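Local coordinates for Tol-Pal system protein TolB (Acinetobacter baumannii, PDB 7MX5), which probably acts in the periplasm as part of the Tol-Pal system, which is thought to play a role in outer membrane invagination during cell division and in maintaining outer membrane integrity, at residues A51-N56 with S61-A66; P238-M243 with F272-D277; P282-Y287 with K314-V319. One frame throughout, in Å; residues are numbered along the deposited sequence.

Contact 1: A51-N56 with S61-A66; sequences ANAAIN and SDWQAA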
loop_
_atom_site.group_PDB
_atom_site.type_symbol
_atom_site.label_atom_id
_atom_site.label_comp_id
_atom_site.label_asym_id
_atom_site.label_seq_id
_atom_site.Cartn_x
_atom_site.Cartn_y
_atom_site.Cartn_z
ATOM N N ALA A 51 33.998 -7.395 -9.947
ATOM C CA ALA A 51 34.203 -8.166 -11.167
ATOM C C ALA A 51 33.457 -7.482 -12.307
ATOM O O ALA A 51 32.958 -6.362 -12.165
ATOM C CB ALA A 51 33.757 -9.619 -10.970
ATOM N N ASN A 52 33.380 -8.168 -13.446
ATOM C CA ASN A 52 32.720 -7.642 -14.639
ATOM C C ASN A 52 32.004 -8.793 -15.331
ATOM O O ASN A 52 32.653 -9.706 -15.852
ATOM C CB ASN A 52 33.727 -6.977 -15.579
ATOM C CG ASN A 52 33.058 -6.173 -16.676
ATOM O OD1 ASN A 52 31.967 -5.633 -16.489
ATOM N ND2 ASN A 52 33.710 -6.089 -17.829
ATOM N N ALA A 53 30.674 -8.753 -15.333
ATOM C CA ALA A 53 29.854 -9.781 -15.955
ATOM C C ALA A 53 28.845 -9.129 -16.890
ATOM O O ALA A 53 28.628 -7.915 -16.860
ATOM C CB ALA A 53 29.133 -10.636 -14.902
ATOM N N ALA A 54 28.223 -9.952 -17.730
ATOM C CA ALA A 54 27.256 -9.470 -18.708
ATOM C C ALA A 54 26.263 -10.590 -19.001
ATOM O O ALA A 54 26.189 -11.586 -18.276
ATOM C CB ALA A 54 27.965 -8.979 -19.975
ATOM N N ILE A 55 25.493 -10.419 -20.077
ATOM C CA ILE A 55 24.489 -11.405 -20.457
ATOM C C ILE A 55 25.177 -12.688 -20.900
ATOM O O ILE A 55 26.044 -12.675 -21.785
ATOM C CB ILE A 55 23.583 -10.850 -21.566
ATOM C CG1 ILE A 55 22.601 -9.826 -20.992
ATOM C CG2 ILE A 55 22.836 -11.978 -22.265
ATOM C CD1 ILE A 55 21.612 -10.413 -20.011
ATOM N N ASN A 56 24.794 -13.805 -20.279
ATOM C CA ASN A 56 25.325 -15.132 -20.588
ATOM C C ASN A 56 26.844 -15.201 -20.453
ATOM O O ASN A 56 27.489 -16.043 -21.085
ATOM C CB ASN A 56 24.894 -15.591 -21.986
ATOM C CG ASN A 56 23.426 -15.965 -22.049
ATOM O OD1 ASN A 56 22.743 -16.018 -21.026
ATOM N ND2 ASN A 56 22.933 -16.228 -23.252
ATOM N N SER A 61 33.488 -17.494 -9.421
ATOM C CA SER A 61 34.614 -17.544 -8.494
ATOM C C SER A 61 34.907 -16.180 -7.884
ATOM O O SER A 61 35.312 -16.098 -6.719
ATOM C CB SER A 61 35.858 -18.081 -9.203
ATOM O OG SER A 61 36.349 -17.148 -10.149
ATOM N N ASP A 62 34.705 -15.104 -8.644
ATOM C CA ASP A 62 35.036 -13.764 -8.175
ATOM C C ASP A 62 33.914 -13.121 -7.375
ATOM O O ASP A 62 34.186 -12.274 -6.516
ATOM C CB ASP A 62 35.395 -12.870 -9.365
ATOM C CG ASP A 62 36.290 -13.570 -10.366
ATOM O OD1 ASP A 62 37.237 -14.261 -9.936
ATOM O OD2 ASP A 62 36.045 -13.434 -11.583
ATOM N N TRP A 63 32.661 -13.496 -7.635
ATOM C CA TRP A 63 31.557 -12.944 -6.861
ATOM C C TRP A 63 31.454 -13.579 -5.483
ATOM O O TRP A 63 31.041 -12.911 -4.528
ATOM C CB TRP A 63 30.244 -13.103 -7.624
ATOM C CG TRP A 63 30.261 -12.395 -8.934
ATOM C CD1 TRP A 63 30.440 -12.951 -10.165
ATOM C CD2 TRP A 63 30.119 -10.986 -9.144
ATOM N NE1 TRP A 63 30.405 -11.977 -11.133
ATOM C CE2 TRP A 63 30.209 -10.761 -10.532
ATOM C CE3 TRP A 63 29.916 -9.894 -8.294
ATOM C CZ2 TRP A 63 30.105 -9.489 -11.088
ATOM C CZ3 TRP A 63 29.813 -8.632 -8.850
ATOM C CH2 TRP A 63 29.907 -8.440 -10.234
ATOM N N GLN A 64 31.820 -14.856 -5.353
ATOM C CA GLN A 64 31.926 -15.434 -4.020
ATOM C C GLN A 64 33.023 -14.744 -3.226
ATOM O O GLN A 64 32.856 -14.469 -2.031
ATOM C CB GLN A 64 32.187 -16.940 -4.099
ATOM C CG GLN A 64 32.006 -17.654 -2.758
ATOM C CD GLN A 64 33.264 -17.713 -1.893
ATOM O OE1 GLN A 64 34.171 -16.892 -2.006
ATOM N NE2 GLN A 64 33.281 -18.660 -0.971
ATOM N N ALA A 65 34.158 -14.466 -3.874
ATOM C CA ALA A 65 35.301 -13.882 -3.178
ATOM C C ALA A 65 34.921 -12.585 -2.479
ATOM O O ALA A 65 35.393 -12.305 -1.371
ATOM C CB ALA A 65 36.448 -13.650 -4.159
ATOM N N ALA A 66 34.064 -11.783 -3.106
ATOM C CA ALA A 66 33.573 -10.551 -2.512
ATOM C C ALA A 66 32.332 -10.766 -1.656
ATOM O O ALA A 66 31.695 -9.786 -1.255
ATOM C CB ALA A 66 33.278 -9.521 -3.603
#
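Ala51 sets its methyl over one face of the Trp63 indole, and this CH-pi contact is the centre of the contact between the loop 51-56 and segment 61-66, most of it on the short helix 60-65. CB of Ala51 stands 4.0 Å from the centroid of the six-membered ring of Trp63, 24° off the ring normal, and is displaced toward the rim. Its shortest approach is therefore to Trp63 CZ2, at 3.7 Å, with CE2 of the same ring hardly farther away. A second methyl, Ala53 CB, reaches Trp63 CZ2 at 4.1 Å on an oblique line.

The first torsion of the tryptophan accounts for where the indole goes. With CG anti to its own carbonyl carbon (chi1 -61°), the indole swings across to the loop, although the first bond of the side chain does not head there. One residue earlier, Asp62 adds a more exposed flank: its CB lies 4.0 Å from Ala51 CB, while its carboxylate is engaged within the helix. Ser61 OG donates to Asp62 OD1 over 3.0 Å, approaching from well above the carboxylate plane. No hydrogen bond joins the two segments, and dispersion between methyls and ring carries the contact.

In the next shell Trp63 packs on Val71 of strand 70-78 and on Pro50, Ile58 and Val92 from loops, which closes the buried indole in. Ala53 rests on Thr73 of the same strand. The contact thus belongs to the TolB amino-terminal domain, an alpha/beta unit with a mixed sheet, where an aromatic residue of a short helix packs between the preceding loop and a central strand by a methyl-over-indole CH-pi contact.

Contact 2: P238-M243 with F272-D277; sequences PEIYQM and FIFTSD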
loop_
_atom_site.group_PDB
_atom_site.type_symbol
_atom_site.label_atom_id
_atom_site.label_comp_id
_atom_site.label_asym_id
_atom_site.label_seq_id
_atom_site.Cartn_x
_atom_site.Cartn_y
_atom_site.Cartn_z
ATOM N N PRO A 238 -22.449 7.034 14.558
ATOM C CA PRO A 238 -22.130 6.362 13.292
ATOM C C PRO A 238 -22.538 4.898 13.316
ATOM O O PRO A 238 -22.527 4.248 14.362
ATOM C CB PRO A 238 -20.607 6.514 13.185
ATOM C CG PRO A 238 -20.275 7.669 14.086
ATOM C CD PRO A 238 -21.241 7.550 15.221
ATOM N N GLU A 239 -22.907 4.387 12.142
ATOM C CA GLU A 239 -23.327 3.003 11.975
ATOM C C GLU A 239 -22.791 2.475 10.651
ATOM O O GLU A 239 -22.533 3.237 9.717
ATOM C CB GLU A 239 -24.856 2.860 12.014
ATOM C CG GLU A 239 -25.416 2.349 13.331
ATOM C CD GLU A 239 -26.767 2.946 13.663
ATOM O OE1 GLU A 239 -27.359 3.602 12.783
ATOM O OE2 GLU A 239 -27.239 2.758 14.803
ATOM N N ILE A 240 -22.634 1.155 10.577
ATOM C CA ILE A 240 -22.126 0.499 9.376
ATOM C C ILE A 240 -23.300 0.091 8.495
ATOM O O ILE A 240 -24.270 -0.508 8.973
ATOM C CB ILE A 240 -21.257 -0.719 9.732
ATOM C CG1 ILE A 240 -19.931 -0.271 10.348
ATOM C CG2 ILE A 240 -21.006 -1.580 8.502
ATOM C CD1 ILE A 240 -19.712 -0.785 11.749
ATOM N N TYR A 241 -23.207 0.415 7.209
ATOM C CA TYR A 241 -24.207 0.051 6.218
ATOM C C TYR A 241 -23.541 -0.728 5.093
ATOM O O TYR A 241 -22.375 -0.494 4.762
ATOM C CB TYR A 241 -24.891 1.296 5.643
ATOM C CG TYR A 241 -25.740 2.060 6.631
ATOM C CD1 TYR A 241 -25.175 3.011 7.470
ATOM C CD2 TYR A 241 -27.102 1.818 6.738
ATOM C CE1 TYR A 241 -25.947 3.707 8.380
ATOM C CE2 TYR A 241 -27.881 2.517 7.639
ATOM C CZ TYR A 241 -27.299 3.454 8.462
ATOM O OH TYR A 241 -28.075 4.143 9.365
ATOM N N GLN A 242 -24.286 -1.659 4.505
ATOM C CA GLN A 242 -23.846 -2.366 3.311
ATOM C C GLN A 242 -24.724 -1.962 2.137
ATOM O O GLN A 242 -25.955 -2.019 2.227
ATOM C CB GLN A 242 -23.891 -3.884 3.493
ATOM C CG GLN A 242 -23.199 -4.628 2.356
ATOM C CD GLN A 242 -23.253 -6.134 2.499
ATOM O OE1 GLN A 242 -23.938 -6.664 3.373
ATOM N NE2 GLN A 242 -22.525 -6.836 1.637
ATOM N N MET A 243 -24.092 -1.556 1.044
ATOM C CA MET A 243 -24.798 -1.197 -0.174
ATOM C C MET A 243 -24.686 -2.311 -1.201
ATOM O O MET A 243 -23.657 -2.982 -1.296
ATOM C CB MET A 243 -24.252 0.098 -0.772
ATOM C CG MET A 243 -25.288 0.861 -1.564
ATOM S SD MET A 243 -24.587 2.139 -2.608
ATOM C CE MET A 243 -25.669 3.503 -2.196
ATOM N N PHE A 272 -16.718 -9.028 7.569
ATOM C CA PHE A 272 -15.983 -7.773 7.590
ATOM C C PHE A 272 -15.638 -7.436 9.034
ATOM O O PHE A 272 -16.289 -7.895 9.974
ATOM C CB PHE A 272 -16.771 -6.625 6.931
ATOM C CG PHE A 272 -17.981 -6.171 7.708
ATOM C CD1 PHE A 272 -17.871 -5.207 8.700
ATOM C CD2 PHE A 272 -19.235 -6.679 7.417
ATOM C CE1 PHE A 272 -18.982 -4.783 9.405
ATOM C CE2 PHE A 272 -20.350 -6.253 8.115
ATOM C CZ PHE A 272 -20.223 -5.307 9.110
ATOM N N ILE A 273 -14.595 -6.628 9.199
ATOM C CA ILE A 273 -14.155 -6.190 10.514
ATOM C C ILE A 273 -14.492 -4.714 10.678
ATOM O O ILE A 273 -14.686 -3.978 9.705
ATOM C CB ILE A 273 -12.650 -6.442 10.740
ATOM C CG1 ILE A 273 -11.812 -5.510 9.864
ATOM C CG2 ILE A 273 -12.305 -7.898 10.462
ATOM C CD1 ILE A 273 -10.351 -5.467 10.252
ATOM N N PHE A 274 -14.561 -4.281 11.935
ATOM C CA PHE A 274 -14.957 -2.913 12.240
ATOM C C PHE A 274 -14.555 -2.581 13.669
ATOM O O PHE A 274 -14.323 -3.469 14.494
ATOM C CB PHE A 274 -16.465 -2.705 12.043
ATOM C CG PHE A 274 -17.317 -3.527 12.968
ATOM C CD1 PHE A 274 -17.476 -4.890 12.766
ATOM C CD2 PHE A 274 -17.954 -2.936 14.046
ATOM C CE1 PHE A 274 -18.257 -5.645 13.618
ATOM C CE2 PHE A 274 -18.734 -3.687 14.902
ATOM C CZ PHE A 274 -18.885 -5.044 14.687
ATOM N N THR A 275 -14.479 -1.282 13.946
ATOM C CA THR A 275 -14.167 -0.779 15.277
ATOM C C THR A 275 -15.456 -0.545 16.053
ATOM O O THR A 275 -16.471 -0.132 15.484
ATOM C CB THR A 275 -13.360 0.518 15.184
ATOM O OG1 THR A 275 -12.135 0.269 14.483
ATOM C CG2 THR A 275 -13.048 1.066 16.569
ATOM N N SER A 276 -15.413 -0.814 17.357
ATOM C CA SER A 276 -16.618 -0.758 18.168
ATOM C C SER A 276 -16.276 -0.346 19.591
ATOM O O SER A 276 -15.254 -0.769 20.139
ATOM C CB SER A 276 -17.322 -2.115 18.175
ATOM O OG SER A 276 -18.456 -2.072 19.019
ATOM N N ASP A 277 -17.144 0.474 20.187
ATOM C CA ASP A 277 -17.033 0.868 21.586
ATOM C C ASP A 277 -18.107 0.217 22.451
ATOM O O ASP A 277 -18.353 0.668 23.576
ATOM C CB ASP A 277 -17.099 2.391 21.719
ATOM C CG ASP A 277 -16.407 2.903 22.971
ATOM O OD1 ASP A 277 -15.167 2.773 23.061
ATOM O OD2 ASP A 277 -17.100 3.433 23.864
#
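Ile240 bridges to Phe272 and Phe274 where two consecutive blades of the TolB beta-propeller meet. Each of these WD40-like blades is a four-stranded antiparallel sheet. Strand 239-244 is third in one and strand 271-276 second in the next; the strands belong to separate sheets, and side chains alone, without hydrogen bonds, join the two segments. The backbones stay well apart, with 8.4 Å between Ile240 CA and Phe274 CA.

The tight part is a fork in which the two branches of one isoleucine each take a different ring. The CG2 branch, anti to the backbone N of Ile240, slides past Phe272 and comes within 3.9 Å of its CZ. The longer branch crosses the Phe274 side chain at about a right angle. Both phenylalanines have CG lodged between the backbone N and the carbonyl carbon (chi1 70° in Phe272 and 64° in Phe274), which brings both side chains to the same isoleucine. Phe272 also meets the rings of Tyr287 on the neighbouring strand and of Phe289 just after it, and Phe274 packs on Tyr285 and Tyr287. All three residues of the fork are buried; Ile240 also packs on Thr261, and Phe272 on Leu229 of the first blade.

The contact is looser beyond Ile240 along its own strand. Gln242 also starts toward the other segment, but its side chain makes no contact there; its NE2 makes a weak hydrogen bond to Tyr265 OH instead. Tyr241 turns from the interface and, like Gln242, is partly exposed, packing on Arg252 of the outermost strand of its own blade. The hydrophobic seam between the segments is consequently confined to the isoleucine fork, whose closest point is Ile240 CD1 against Phe274 CD2 at 3.6 Å, with Phe274 CB next to the same methyl at 3.8 Å.

Contact 3: P282-Y287 with K314-V319; sequences PQIYRY and KKIALV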
loop_
_atom_site.group_PDB
_atom_site.type_symbol
_atom_site.label_atom_id
_atom_site.label_comp_id
_atom_site.label_asym_id
_atom_site.label_seq_id
_atom_site.Cartn_x
_atom_site.Cartn_y
_atom_site.Cartn_z
ATOM N N PRO A 282 -12.590 1.076 22.528
ATOM C CA PRO A 282 -12.540 0.764 21.089
ATOM C C PRO A 282 -11.800 -0.543 20.836
ATOM O O PRO A 282 -10.617 -0.676 21.155
ATOM C CB PRO A 282 -11.798 1.963 20.484
ATOM C CG PRO A 282 -11.812 3.026 21.531
ATOM C CD PRO A 282 -11.927 2.350 22.855
ATOM N N GLN A 283 -12.512 -1.511 20.263
ATOM C CA GLN A 283 -11.944 -2.798 19.897
ATOM C C GLN A 283 -12.356 -3.140 18.472
ATOM O O GLN A 283 -13.273 -2.538 17.908
ATOM C CB GLN A 283 -12.390 -3.910 20.859
ATOM C CG GLN A 283 -11.950 -3.711 22.302
ATOM C CD GLN A 283 -10.442 -3.643 22.457
ATOM O OE1 GLN A 283 -9.693 -4.168 21.632
ATOM N NE2 GLN A 283 -9.988 -2.996 23.525
ATOM N N ILE A 284 -11.664 -4.115 17.892
ATOM C CA ILE A 284 -11.934 -4.569 16.533
ATOM C C ILE A 284 -12.774 -5.835 16.613
ATOM O O ILE A 284 -12.363 -6.826 17.227
ATOM C CB ILE A 284 -10.634 -4.816 15.752
ATOM C CG1 ILE A 284 -9.972 -3.486 15.390
ATOM C CG2 ILE A 284 -10.912 -5.629 14.496
ATOM C CD1 ILE A 284 -8.614 -3.644 14.759
ATOM N N TYR A 285 -13.948 -5.802 15.994
ATOM C CA TYR A 285 -14.871 -6.925 15.976
ATOM C C TYR A 285 -15.024 -7.450 14.555
ATOM O O TYR A 285 -14.647 -6.797 13.579
ATOM C CB TYR A 285 -16.234 -6.520 16.550
ATOM C CG TYR A 285 -16.215 -6.232 18.034
ATOM C CD1 TYR A 285 -15.650 -5.063 18.527
ATOM C CD2 TYR A 285 -16.764 -7.126 18.944
ATOM C CE1 TYR A 285 -15.632 -4.793 19.881
ATOM C CE2 TYR A 285 -16.749 -6.865 20.302
ATOM C CZ TYR A 285 -16.181 -5.697 20.765
ATOM O OH TYR A 285 -16.163 -5.430 22.115
ATOM N N ARG A 286 -15.589 -8.650 14.447
ATOM C CA ARG A 286 -15.805 -9.314 13.167
ATOM C C ARG A 286 -17.280 -9.663 13.034
ATOM O O ARG A 286 -17.816 -10.423 13.846
ATOM C CB ARG A 286 -14.943 -10.573 13.048
ATOM C CG ARG A 286 -15.142 -11.348 11.752
ATOM C CD ARG A 286 -14.567 -12.752 11.855
ATOM N NE ARG A 286 -14.766 -13.521 10.630
ATOM C CZ ARG A 286 -15.784 -14.345 10.420
ATOM N NH1 ARG A 286 -16.724 -14.531 11.331
ATOM N NH2 ARG A 286 -15.861 -14.997 9.263
ATOM N N TYR A 287 -17.931 -9.110 12.013
ATOM C CA TYR A 287 -19.326 -9.410 11.714
ATOM C C TYR A 287 -19.381 -10.495 10.648
ATOM O O TYR A 287 -18.866 -10.308 9.541
ATOM C CB TYR A 287 -20.074 -8.164 11.239
ATOM C CG TYR A 287 -21.521 -8.428 10.877
ATOM C CD1 TYR A 287 -22.523 -8.346 11.834
ATOM C CD2 TYR A 287 -21.885 -8.772 9.579
ATOM C CE1 TYR A 287 -23.844 -8.590 11.510
ATOM C CE2 TYR A 287 -23.202 -9.017 9.245
ATOM C CZ TYR A 287 -24.178 -8.926 10.214
ATOM O OH TYR A 287 -25.491 -9.171 9.884
ATOM N N LYS A 314 -4.724 -13.520 6.622
ATOM C CA LYS A 314 -4.217 -14.038 7.886
ATOM C C LYS A 314 -3.635 -12.961 8.790
ATOM O O LYS A 314 -3.176 -13.283 9.891
ATOM C CB LYS A 314 -3.156 -15.118 7.632
ATOM C CG LYS A 314 -3.339 -15.901 6.343
ATOM C CD LYS A 314 -3.077 -17.385 6.547
ATOM C CE LYS A 314 -3.420 -18.179 5.296
ATOM N NZ LYS A 314 -4.743 -17.786 4.733
ATOM N N LYS A 315 -3.639 -11.697 8.367
ATOM C CA LYS A 315 -3.040 -10.620 9.142
ATOM C C LYS A 315 -3.986 -9.430 9.217
ATOM O O LYS A 315 -4.837 -9.232 8.344
ATOM C CB LYS A 315 -1.697 -10.170 8.546
ATOM C CG LYS A 315 -0.718 -11.301 8.278
ATOM C CD LYS A 315 0.123 -11.602 9.508
ATOM C CE LYS A 315 1.245 -12.577 9.185
ATOM N NZ LYS A 315 1.547 -13.477 10.333
ATOM N N ILE A 316 -3.820 -8.634 10.272
ATOM C CA ILE A 316 -4.595 -7.419 10.488
ATOM C C ILE A 316 -3.630 -6.298 10.844
ATOM O O ILE A 316 -2.890 -6.404 11.829
ATOM C CB ILE A 316 -5.643 -7.587 11.601
ATOM C CG1 ILE A 316 -6.767 -8.523 11.156
ATOM C CG2 ILE A 316 -6.209 -6.232 12.007
ATOM C CD1 ILE A 316 -7.776 -8.820 12.249
ATOM N N ALA A 317 -3.636 -5.231 10.051
ATOM C CA ALA A 317 -2.935 -4.001 10.392
ATOM C C ALA A 317 -3.922 -3.055 11.060
ATOM O O ALA A 317 -4.998 -2.791 10.516
ATOM C CB ALA A 317 -2.319 -3.348 9.154
ATOM N N LEU A 318 -3.559 -2.552 12.236
ATOM C CA LEU A 318 -4.492 -1.781 13.042
ATOM C C LEU A 318 -3.744 -0.690 13.793
ATOM O O LEU A 318 -2.515 -0.607 13.760
ATOM C CB LEU A 318 -5.249 -2.678 14.028
ATOM C CG LEU A 318 -4.407 -3.324 15.134
ATOM C CD1 LEU A 318 -5.212 -3.446 16.416
ATOM C CD2 LEU A 318 -3.885 -4.688 14.702
ATOM N N VAL A 319 -4.514 0.154 14.475
ATOM C CA VAL A 319 -3.981 1.172 15.370
ATOM C C VAL A 319 -4.136 0.659 16.794
ATOM O O VAL A 319 -5.253 0.380 17.245
ATOM C CB VAL A 319 -4.694 2.520 15.181
ATOM C CG1 VAL A 319 -4.444 3.429 16.377
ATOM C CG2 VAL A 319 -4.228 3.185 13.899
#
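Gln283 OE1, one residue before the Ile284 that packs on Leu318, is gripped by two partners, Asn304 ND2 and Thr298 OG1. The hydroxyl of Thr298 in turn accepts Ile284 N, so this polar cluster ties down the chain next to the apolar contact. The setting is again a junction of neighbouring beta-propeller blades, with strand 283-288 third in its sheet and strand 315-320 second in the following one.

Three buried aliphatic residues span the gap, and no hydrogen bond crosses between the segments. Ile284 does the reaching. Its CG1 stands beside the backbone N, anti to the carbonyl carbon, and the branch then runs out extended (chi2 173°), carrying CD1 to the next blade. There the side chains of Ile284 and Leu318 cross obliquely. Ile316, two residues earlier on the same strand as Leu318, marks the loose end: its CG2 is 4.5 Å from Ile284 CD1. Ile316 also packs on Leu309, and Leu318 on Asn304, the residue that bonds Gln283. The closest meeting is made by a single methyl, Ile284 CD1, lying 3.6 Å from Leu318 CB and 3.8 Å from Leu318 CD1.

Overall arrangement
The three contacts follow one another along the chain and fall into two domains. Contact 1 lies in the amino-terminal alpha/beta domain, its centre about 56 Å from that of contact 2 and about 48 Å from that of contact 3, on the opposite side of the chain's centre. Contacts 2 and 3 are both in the propeller, with centres about 12 Å apart. They share one blade: strands 271-276 and 283-288 are neighbours in its sheet, joined by probable backbone hydrogen bonds such as Tyr285 N to Phe274 O (2.8 Å). In these contacts that blade meets the preceding one through its second strand and the following one through its third.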